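Local structure of bifunctional GH43-CE protein (Bacteroides eggerthii, 6MLY) at residues 371-376 with 486-491; 396-401 with 444-449; 648-653 with 708-713. The protein probably hydrolyses xylan, pairing a family 43 glycoside hydrolase domain, thought to act as a beta-xylosidase, with a carbohydrate esterase domain. All blocks are in the same frame, centred on the assembly; numbering follows the deposited sequence.

Contact 1 of 3, residues 371-376 with 486-491; sequences TQRTIG and GYRFAL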
loop_
_atom_site.group_PDB
_atom_site.type_symbol
_atom_site.label_atom_id
_atom_site.label_comp_id
_atom_site.label_asym_id
_atom_site.label_seq_id
_atom_site.Cartn_x
_atom_site.Cartn_y
_atom_site.Cartn_z
ATOM N N THR A 371 -14.985 -7.507 3.024
ATOM C CA THR A 371 -13.530 -7.698 2.921
ATOM C C THR A 371 -13.132 -9.117 2.495
ATOM O O THR A 371 -13.816 -10.090 2.792
ATOM C CB THR A 371 -12.842 -7.407 4.260
ATOM O OG1 THR A 371 -13.043 -8.545 5.096
ATOM C CG2 THR A 371 -13.357 -6.156 4.937
ATOM N N GLN A 372 -11.989 -9.190 1.802
ATOM C CA GLN A 372 -11.180 -10.389 1.623
ATOM C C GLN A 372 -9.751 -10.065 2.078
ATOM O O GLN A 372 -9.427 -8.910 2.330
ATOM C CB GLN A 372 -11.180 -10.852 0.166
ATOM C CG GLN A 372 -12.563 -11.181 -0.375
ATOM C CD GLN A 372 -12.518 -11.997 -1.645
ATOM O OE1 GLN A 372 -11.530 -12.662 -1.952
ATOM N NE2 GLN A 372 -13.611 -11.976 -2.388
ATOM N N ARG A 373 -8.901 -11.092 2.185
ATOM C CA ARG A 373 -7.504 -10.923 2.600
ATOM C C ARG A 373 -6.715 -10.298 1.437
ATOM O O ARG A 373 -7.137 -10.369 0.284
ATOM C CB ARG A 373 -6.907 -12.269 3.038
ATOM C CG ARG A 373 -7.532 -12.865 4.294
ATOM C CD ARG A 373 -7.013 -14.261 4.608
ATOM N NE ARG A 373 -7.565 -14.825 5.839
ATOM C CZ ARG A 373 -8.721 -15.480 5.930
ATOM N NH1 ARG A 373 -9.366 -15.852 4.839
ATOM N NH2 ARG A 373 -9.239 -15.752 7.114
ATOM N N THR A 374 -5.589 -9.654 1.755
ATOM C CA THR A 374 -4.561 -9.372 0.766
ATOM C C THR A 374 -3.638 -10.586 0.690
ATOM O O THR A 374 -3.537 -11.341 1.653
ATOM C CB THR A 374 -3.776 -8.099 1.099
ATOM O OG1 THR A 374 -3.274 -8.201 2.430
ATOM C CG2 THR A 374 -4.609 -6.842 0.959
ATOM N N ILE A 375 -2.980 -10.773 -0.454
ATOM C CA ILE A 375 -2.142 -11.941 -0.668
ATOM C C ILE A 375 -0.758 -11.485 -1.131
ATOM O O ILE A 375 -0.627 -10.429 -1.740
ATOM C CB ILE A 375 -2.806 -12.910 -1.665
ATOM C CG1 ILE A 375 -2.893 -12.332 -3.078
ATOM C CG2 ILE A 375 -4.173 -13.337 -1.153
ATOM C CD1 ILE A 375 -3.492 -13.281 -4.092
ATOM N N GLY A 376 0.258 -12.301 -0.829
ATOM C CA GLY A 376 1.636 -12.058 -1.251
ATOM C C GLY A 376 2.067 -13.014 -2.363
ATOM O O GLY A 376 1.395 -14.013 -2.621
ATOM N N GLY A 486 -4.004 -8.454 9.144
ATOM C CA GLY A 486 -3.493 -8.113 7.829
ATOM C C GLY A 486 -4.351 -7.047 7.173
ATOM O O GLY A 486 -5.513 -6.840 7.553
ATOM N N TYR A 487 -3.763 -6.349 6.200
ATOM C CA TYR A 487 -4.503 -5.409 5.379
ATOM C C TYR A 487 -5.478 -6.206 4.510
ATOM O O TYR A 487 -5.095 -7.184 3.878
ATOM C CB TYR A 487 -3.557 -4.539 4.543
ATOM C CG TYR A 487 -3.062 -3.311 5.261
ATOM C CD1 TYR A 487 -2.318 -3.416 6.423
ATOM C CD2 TYR A 487 -3.341 -2.040 4.788
ATOM C CE1 TYR A 487 -1.865 -2.297 7.100
ATOM C CE2 TYR A 487 -2.889 -0.907 5.447
ATOM C CZ TYR A 487 -2.150 -1.035 6.610
ATOM O OH TYR A 487 -1.708 0.076 7.266
ATOM N N ARG A 488 -6.741 -5.777 4.515
ATOM C CA ARG A 488 -7.781 -6.390 3.718
ATOM C C ARG A 488 -8.252 -5.402 2.642
ATOM O O ARG A 488 -8.271 -4.189 2.860
ATOM C CB ARG A 488 -8.933 -6.821 4.631
ATOM C CG ARG A 488 -8.627 -8.024 5.512
ATOM C CD ARG A 488 -9.834 -8.437 6.339
ATOM N NE ARG A 488 -9.702 -9.767 6.928
ATOM C CZ ARG A 488 -10.208 -10.887 6.414
ATOM N NH1 ARG A 488 -10.978 -10.845 5.340
ATOM N NH2 ARG A 488 -9.939 -12.052 6.981
ATOM N N PHE A 489 -8.608 -5.945 1.474
ATOM C CA PHE A 489 -9.443 -5.253 0.511
ATOM C C PHE A 489 -10.815 -5.039 1.155
ATOM O O PHE A 489 -11.267 -5.869 1.934
ATOM C CB PHE A 489 -9.529 -6.043 -0.797
ATOM C CG PHE A 489 -8.219 -6.158 -1.531
ATOM C CD1 PHE A 489 -7.603 -5.035 -2.059
ATOM C CD2 PHE A 489 -7.596 -7.384 -1.694
ATOM C CE1 PHE A 489 -6.393 -5.137 -2.730
ATOM C CE2 PHE A 489 -6.387 -7.485 -2.365
ATOM C CZ PHE A 489 -5.784 -6.362 -2.877
ATOM N N ALA A 490 -11.459 -3.913 0.834
ATOM C CA ALA A 490 -12.672 -3.486 1.520
ATOM C C ALA A 490 -13.589 -2.721 0.557
ATOM O O ALA A 490 -13.199 -1.670 0.037
ATOM C CB ALA A 490 -12.294 -2.638 2.711
ATOM N N LEU A 491 -14.792 -3.267 0.317
ATOM C CA LEU A 491 -15.878 -2.528 -0.323
ATOM C C LEU A 491 -16.599 -1.741 0.775
ATOM O O LEU A 491 -16.960 -2.320 1.791
ATOM C CB LEU A 491 -16.862 -3.473 -1.028
ATOM C CG LEU A 491 -16.296 -4.542 -1.967
ATOM C CD1 LEU A 491 -17.169 -4.683 -3.205
ATOM C CD2 LEU A 491 -14.862 -4.267 -2.379
#
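The methyl CG2 of T374 lies over one face of the F489 ring, 4.0 Å from its centroid, a CH-pi contact displaced toward the rim. Away from that ring two like-charged guanidinium groups come close. R488 NH2 stands over one face of the R373 group, while R373 CG covers one face of the R488 group and the carbonyl carbon of T371 lies in plane at its edge. With planes 62° apart the two do not stack, although R373 NH2 and R488 NH2 come within 3.8 Å; R373 NE finds its own partner in the carbonyl oxygen of D29. The pairing joins antiparallel strands of one sheet in a concanavalin A-like beta-sandwich, their short axes 4.6 Å apart. T374 bonds Y487 O twice: its N, at 3.3 Å, in the carbonyl plane, and its hydroxyl tilted 21° from that plane. Threonine, with one polar and one apolar branch, suits this place: OG1, set between the backbone N and the carbonyl carbon (chi1 53°), donates to Y487 O, and CG2 also reaches the face of the F489 ring. Phenylalanine offers that methyl a broad apolar surface, and its ring also packs on L400, C379 and I510 inside the sandwich.

Contact 2 of 3, residues 396-401 with 444-449; sequences AGLSLF and FKAECD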
loop_
_atom_site.group_PDB
_atom_site.type_symbol
_atom_site.label_atom_id
_atom_site.label_comp_id
_atom_site.label_asym_id
_atom_site.label_seq_id
_atom_site.Cartn_x
_atom_site.Cartn_y
_atom_site.Cartn_z
ATOM N N ALA A 396 -18.195 6.021 -1.074
ATOM C CA ALA A 396 -18.232 4.595 -1.405
ATOM C C ALA A 396 -17.141 4.256 -2.422
ATOM O O ALA A 396 -17.119 4.822 -3.504
ATOM C CB ALA A 396 -19.591 4.236 -1.949
ATOM N N GLY A 397 -16.265 3.304 -2.071
ATOM C CA GLY A 397 -15.175 2.896 -2.945
ATOM C C GLY A 397 -14.506 1.610 -2.489
ATOM O O GLY A 397 -15.154 0.726 -1.921
ATOM N N LEU A 398 -13.199 1.522 -2.764
ATOM C CA LEU A 398 -12.340 0.385 -2.420
ATOM C C LEU A 398 -11.280 0.871 -1.423
ATOM O O LEU A 398 -10.818 2.009 -1.529
ATOM C CB LEU A 398 -11.695 -0.145 -3.706
ATOM C CG LEU A 398 -10.830 -1.395 -3.565
ATOM C CD1 LEU A 398 -11.697 -2.630 -3.387
ATOM C CD2 LEU A 398 -9.921 -1.561 -4.772
ATOM N N SER A 399 -10.921 0.018 -0.454
ATOM C CA SER A 399 -9.941 0.383 0.576
ATOM C C SER A 399 -8.939 -0.755 0.805
ATOM O O SER A 399 -9.298 -1.924 0.732
ATOM C CB SER A 399 -10.621 0.761 1.868
ATOM O OG SER A 399 -9.687 0.799 2.943
ATOM N N LEU A 400 -7.680 -0.378 1.053
ATOM C CA LEU A 400 -6.725 -1.209 1.763
ATOM C C LEU A 400 -6.849 -0.841 3.243
ATOM O O LEU A 400 -6.524 0.282 3.628
ATOM C CB LEU A 400 -5.310 -0.964 1.229
ATOM C CG LEU A 400 -5.119 -1.257 -0.259
ATOM C CD1 LEU A 400 -3.727 -0.865 -0.729
ATOM C CD2 LEU A 400 -5.389 -2.718 -0.574
ATOM N N PHE A 401 -7.349 -1.794 4.043
ATOM C CA PHE A 401 -8.048 -1.480 5.283
ATOM C C PHE A 401 -7.281 -1.989 6.512
ATOM O O PHE A 401 -7.094 -3.192 6.688
ATOM C CB PHE A 401 -9.463 -2.060 5.236
ATOM C CG PHE A 401 -10.290 -1.777 6.463
ATOM C CD1 PHE A 401 -10.953 -0.567 6.606
ATOM C CD2 PHE A 401 -10.408 -2.722 7.473
ATOM C CE1 PHE A 401 -11.712 -0.304 7.735
ATOM C CE2 PHE A 401 -11.171 -2.462 8.601
ATOM C CZ PHE A 401 -11.822 -1.256 8.731
ATOM N N PHE A 444 -12.324 1.161 -9.950
ATOM C CA PHE A 444 -11.227 1.380 -8.997
ATOM C C PHE A 444 -10.330 0.140 -8.934
ATOM O O PHE A 444 -10.776 -0.976 -9.197
ATOM C CB PHE A 444 -11.750 1.711 -7.596
ATOM C CG PHE A 444 -12.518 3.004 -7.498
ATOM C CD1 PHE A 444 -11.869 4.226 -7.587
ATOM C CD2 PHE A 444 -13.890 3.003 -7.316
ATOM C CE1 PHE A 444 -12.576 5.415 -7.492
ATOM C CE2 PHE A 444 -14.598 4.192 -7.223
ATOM C CZ PHE A 444 -13.939 5.396 -7.309
ATOM N N LYS A 445 -9.066 0.374 -8.567
ATOM C CA LYS A 445 -8.031 -0.648 -8.461
ATOM C C LYS A 445 -7.127 -0.282 -7.278
ATOM O O LYS A 445 -6.903 0.891 -7.001
ATOM C CB LYS A 445 -7.259 -0.742 -9.784
ATOM C CG LYS A 445 -6.171 -1.810 -9.860
ATOM C CD LYS A 445 -5.858 -2.280 -11.281
ATOM C CE LYS A 445 -5.106 -1.260 -12.111
ATOM N NZ LYS A 445 -4.747 -1.785 -13.451
ATOM N N ALA A 446 -6.645 -1.302 -6.567
ATOM C CA ALA A 446 -5.724 -1.129 -5.452
ATOM C C ALA A 446 -4.638 -2.202 -5.547
ATOM O O ALA A 446 -4.950 -3.381 -5.500
ATOM C CB ALA A 446 -6.478 -1.213 -4.147
ATOM N N GLU A 447 -3.383 -1.770 -5.708
ATOM C CA GLU A 447 -2.229 -2.658 -5.839
ATOM C C GLU A 447 -1.512 -2.757 -4.488
ATOM O O GLU A 447 -1.599 -1.847 -3.664
ATOM C CB GLU A 447 -1.256 -2.146 -6.903
ATOM C CG GLU A 447 -1.849 -2.068 -8.301
ATOM C CD GLU A 447 -0.821 -1.894 -9.406
ATOM O OE1 GLU A 447 -0.094 -0.875 -9.375
ATOM O OE2 GLU A 447 -0.740 -2.787 -10.283
ATOM N N CYS A 448 -0.807 -3.879 -4.292
ATOM C CA CYS A 448 -0.042 -4.170 -3.078
ATOM C C CYS A 448 1.309 -4.788 -3.457
ATOM O O CYS A 448 1.356 -5.805 -4.159
ATOM C CB CYS A 448 -0.773 -5.156 -2.171
ATOM S SG CYS A 448 -2.297 -4.508 -1.425
ATOM N N ASP A 449 2.395 -4.164 -2.990
ATOM C CA ASP A 449 3.737 -4.721 -3.123
ATOM C C ASP A 449 4.262 -5.034 -1.719
ATOM O O ASP A 449 4.633 -4.124 -0.969
ATOM C CB ASP A 449 4.690 -3.794 -3.890
ATOM C CG ASP A 449 5.969 -4.488 -4.338
ATOM O OD1 ASP A 449 5.978 -5.733 -4.348
ATOM O OD2 ASP A 449 6.948 -3.790 -4.667
#
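L398 and L400 press onto A446 and C448 across the interior of a concanavalin A-like beta-sandwich, where strands 396-401 and 444-449 belong to opposing sheets. The two segments run almost parallel, 5° apart, and their axes approach to 7.4 Å, too far for sheet pairing, so the contact is made by side chains, chiefly apolar ones, reaching across. Packing is closest around A446, whose small CB lets both leucines come in over it: L398 CD2 lies 3.5 Å from A446 CB, and L400 CD2 lies 4.0 Å from the same CB. L398 CG stands anti to the backbone N (chi1 -176°), and from it CD2 is the branch that touches A446. Replacing L400 by an alanine would probably open a gap beside A446 and C448, and leave the F489 ring without the methyl against which it packs. The contact is looser at F444, which meets L398 through CB alone, at 4.3 Å from L398 CB. On the other face of strand 444-449 the residues are polar. K445, which is partly exposed, starts away from the leucines and makes cation-pi contacts with W468 and Y460, and E447, buried, is bonded to Y460 and S515. Cysteine adds a compact apolar sulfur to the interior: C448 SG lies 3.7 Å from L400 CD2 and 4.0 Å from L400 CD1.

Contact 3 of 3, residues 648-653 with 708-713; sequences IGAKTV and NLDMLA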
loop_
_atom_site.group_PDB
_atom_site.type_symbol
_atom_site.label_atom_id
_atom_site.label_comp_id
_atom_site.label_asym_id
_atom_site.label_seq_id
_atom_site.Cartn_x
_atom_site.Cartn_y
_atom_site.Cartn_z
ATOM N N ILE A 648 33.352 31.486 -9.309
ATOM C CA ILE A 648 33.261 32.917 -9.579
ATOM C C ILE A 648 33.767 33.663 -8.341
ATOM O O ILE A 648 33.421 33.327 -7.222
ATOM C CB ILE A 648 31.832 33.348 -9.977
ATOM C CG1 ILE A 648 31.447 32.806 -11.357
ATOM C CG2 ILE A 648 31.682 34.863 -9.907
ATOM C CD1 ILE A 648 30.066 33.202 -11.832
ATOM N N GLY A 649 34.581 34.692 -8.578
ATOM C CA GLY A 649 35.215 35.452 -7.519
ATOM C C GLY A 649 35.932 34.539 -6.545
ATOM O O GLY A 649 36.788 33.760 -6.941
ATOM N N ALA A 650 35.541 34.620 -5.272
ATOM C CA ALA A 650 36.210 33.916 -4.182
ATOM C C ALA A 650 35.574 32.538 -3.938
ATOM O O ALA A 650 36.169 31.697 -3.273
ATOM C CB ALA A 650 36.158 34.769 -2.939
ATOM N N LYS A 651 34.380 32.313 -4.496
ATOM C CA LYS A 651 33.510 31.228 -4.093
ATOM C C LYS A 651 33.496 30.120 -5.155
ATOM O O LYS A 651 33.129 30.351 -6.291
ATOM C CB LYS A 651 32.115 31.798 -3.817
ATOM C CG LYS A 651 32.061 32.792 -2.659
ATOM C CD LYS A 651 30.903 32.573 -1.694
ATOM C CE LYS A 651 31.212 32.993 -0.269
ATOM N NZ LYS A 651 29.993 32.991 0.575
ATOM N N THR A 652 33.895 28.907 -4.743
ATOM C CA THR A 652 33.771 27.672 -5.536
ATOM C C THR A 652 32.530 26.897 -5.072
ATOM O O THR A 652 32.103 27.042 -3.930
ATOM C CB THR A 652 35.033 26.809 -5.406
ATOM O OG1 THR A 652 36.165 27.645 -5.648
ATOM C CG2 THR A 652 35.053 25.627 -6.350
ATOM N N VAL A 653 31.970 26.067 -5.962
ATOM C CA VAL A 653 30.737 25.327 -5.688
ATOM C C VAL A 653 30.741 24.013 -6.484
ATOM O O VAL A 653 30.677 24.021 -7.706
ATOM C CB VAL A 653 29.501 26.187 -6.016
ATOM C CG1 VAL A 653 29.452 26.596 -7.481
ATOM C CG2 VAL A 653 28.205 25.505 -5.624
ATOM N N ASN A 708 26.536 38.457 -1.174
ATOM C CA ASN A 708 26.866 37.147 -1.764
ATOM C C ASN A 708 26.484 37.180 -3.251
ATOM O O ASN A 708 25.694 36.370 -3.732
ATOM C CB ASN A 708 26.195 35.991 -1.009
ATOM C CG ASN A 708 26.788 35.739 0.363
ATOM O OD1 ASN A 708 27.587 36.524 0.864
ATOM N ND2 ASN A 708 26.408 34.633 0.982
ATOM N N LEU A 709 27.083 38.130 -3.973
ATOM C CA LEU A 709 26.756 38.411 -5.369
ATOM C C LEU A 709 27.396 37.348 -6.274
ATOM O O LEU A 709 26.834 36.997 -7.310
ATOM C CB LEU A 709 27.238 39.827 -5.707
ATOM C CG LEU A 709 26.242 40.692 -6.478
ATOM C CD1 LEU A 709 26.679 42.148 -6.485
ATOM C CD2 LEU A 709 26.069 40.179 -7.898
ATOM N N ASP A 710 28.565 36.840 -5.860
ATOM C CA ASP A 710 29.263 35.727 -6.513
ATOM C C ASP A 710 28.378 34.471 -6.530
ATOM O O ASP A 710 28.132 33.892 -7.591
ATOM C CB ASP A 710 30.574 35.393 -5.796
ATOM C CG ASP A 710 31.664 36.441 -5.935
ATOM O OD1 ASP A 710 31.464 37.405 -6.699
ATOM O OD2 ASP A 710 32.711 36.276 -5.279
ATOM N N MET A 711 27.927 34.047 -5.341
ATOM C CA MET A 711 27.160 32.808 -5.175
ATOM C C MET A 711 25.869 32.874 -6.008
ATOM O O MET A 711 25.472 31.881 -6.616
ATOM C CB MET A 711 26.830 32.555 -3.697
ATOM C CG MET A 711 26.120 31.233 -3.418
ATOM S SD MET A 711 27.020 29.738 -3.942
ATOM C CE MET A 711 28.323 29.665 -2.714
ATOM N N LEU A 712 25.233 34.049 -6.061
ATOM C CA LEU A 712 24.001 34.229 -6.838
ATOM C C LEU A 712 24.248 33.945 -8.328
ATOM O O LEU A 712 23.348 33.459 -9.021
ATOM C CB LEU A 712 23.472 35.654 -6.645
ATOM C CG LEU A 712 22.887 35.975 -5.269
ATOM C CD1 LEU A 712 22.091 37.272 -5.326
ATOM C CD2 LEU A 712 22.024 34.832 -4.736
ATOM N N ALA A 713 25.453 34.265 -8.814
ATOM C CA ALA A 713 25.842 33.993 -10.199
ATOM C C ALA A 713 26.122 32.496 -10.386
ATOM O O ALA A 713 25.830 31.929 -11.441
ATOM C CB ALA A 713 27.042 34.826 -10.580
#
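A type II' beta turn from I648 to K651, closed by the bond from K651 N to I648 O at 3.1 Å, presents its backbone to D710 of segment 708-713. G649 takes a positive phi (52°), easy for glycine, and a CB there would probably crowd D710 OD2, so the residue type suits its place. D710 OD2 accepts the A650 N-H at 3.3 Å from A650 N in a fairly straight bond (160° at the hydrogen), met from above the carboxylate plane. Aspartate is short enough to meet the turn while its acid faces a backbone N-H. Two apolar contacts accompany this bond. I648 CD1 rests 3.7 Å from A713 CB, the small alanine leaving room for the branched chain. K651 contributes the aliphatic part of its chain, K651 CD lying 4.0 Å from M711 CE, the two side chains crossing at about a right angle. M711 CG is anti to the backbone N (chi1 -176°), and the flexible thioether bends beyond it, bringing its terminal methyl to the lysine chain. The contact lies at the surface of the esterase-type domain: in hairpin 645-654, I648 and K651 also touch L714 of helix 709-714, as does V653, while M711 of that helix leans against I701 of helix 696-701.

Overall arrangement
Contacts 1 and 2 share one beta-sandwich, with centres 9 Å apart, and show its two kinds of packing: contact 1 joins strands within a sheet, contact 2 joins that sheet to the one facing it. Strands 488-491 and 395-401 are neighbours, probably hydrogen-bonded between R488 O and F401 N and between A490 O and S399 N. Along the chain contact 2 is nested inside the loop that contact 1 closes, so the sandwich is held by strands far apart in sequence. Contact 3 follows later, in the esterase-type domain, its centre about 56 Å from that of contact 1 and about 51 Å from that of contact 2. The three thus reflect the protein's modular build.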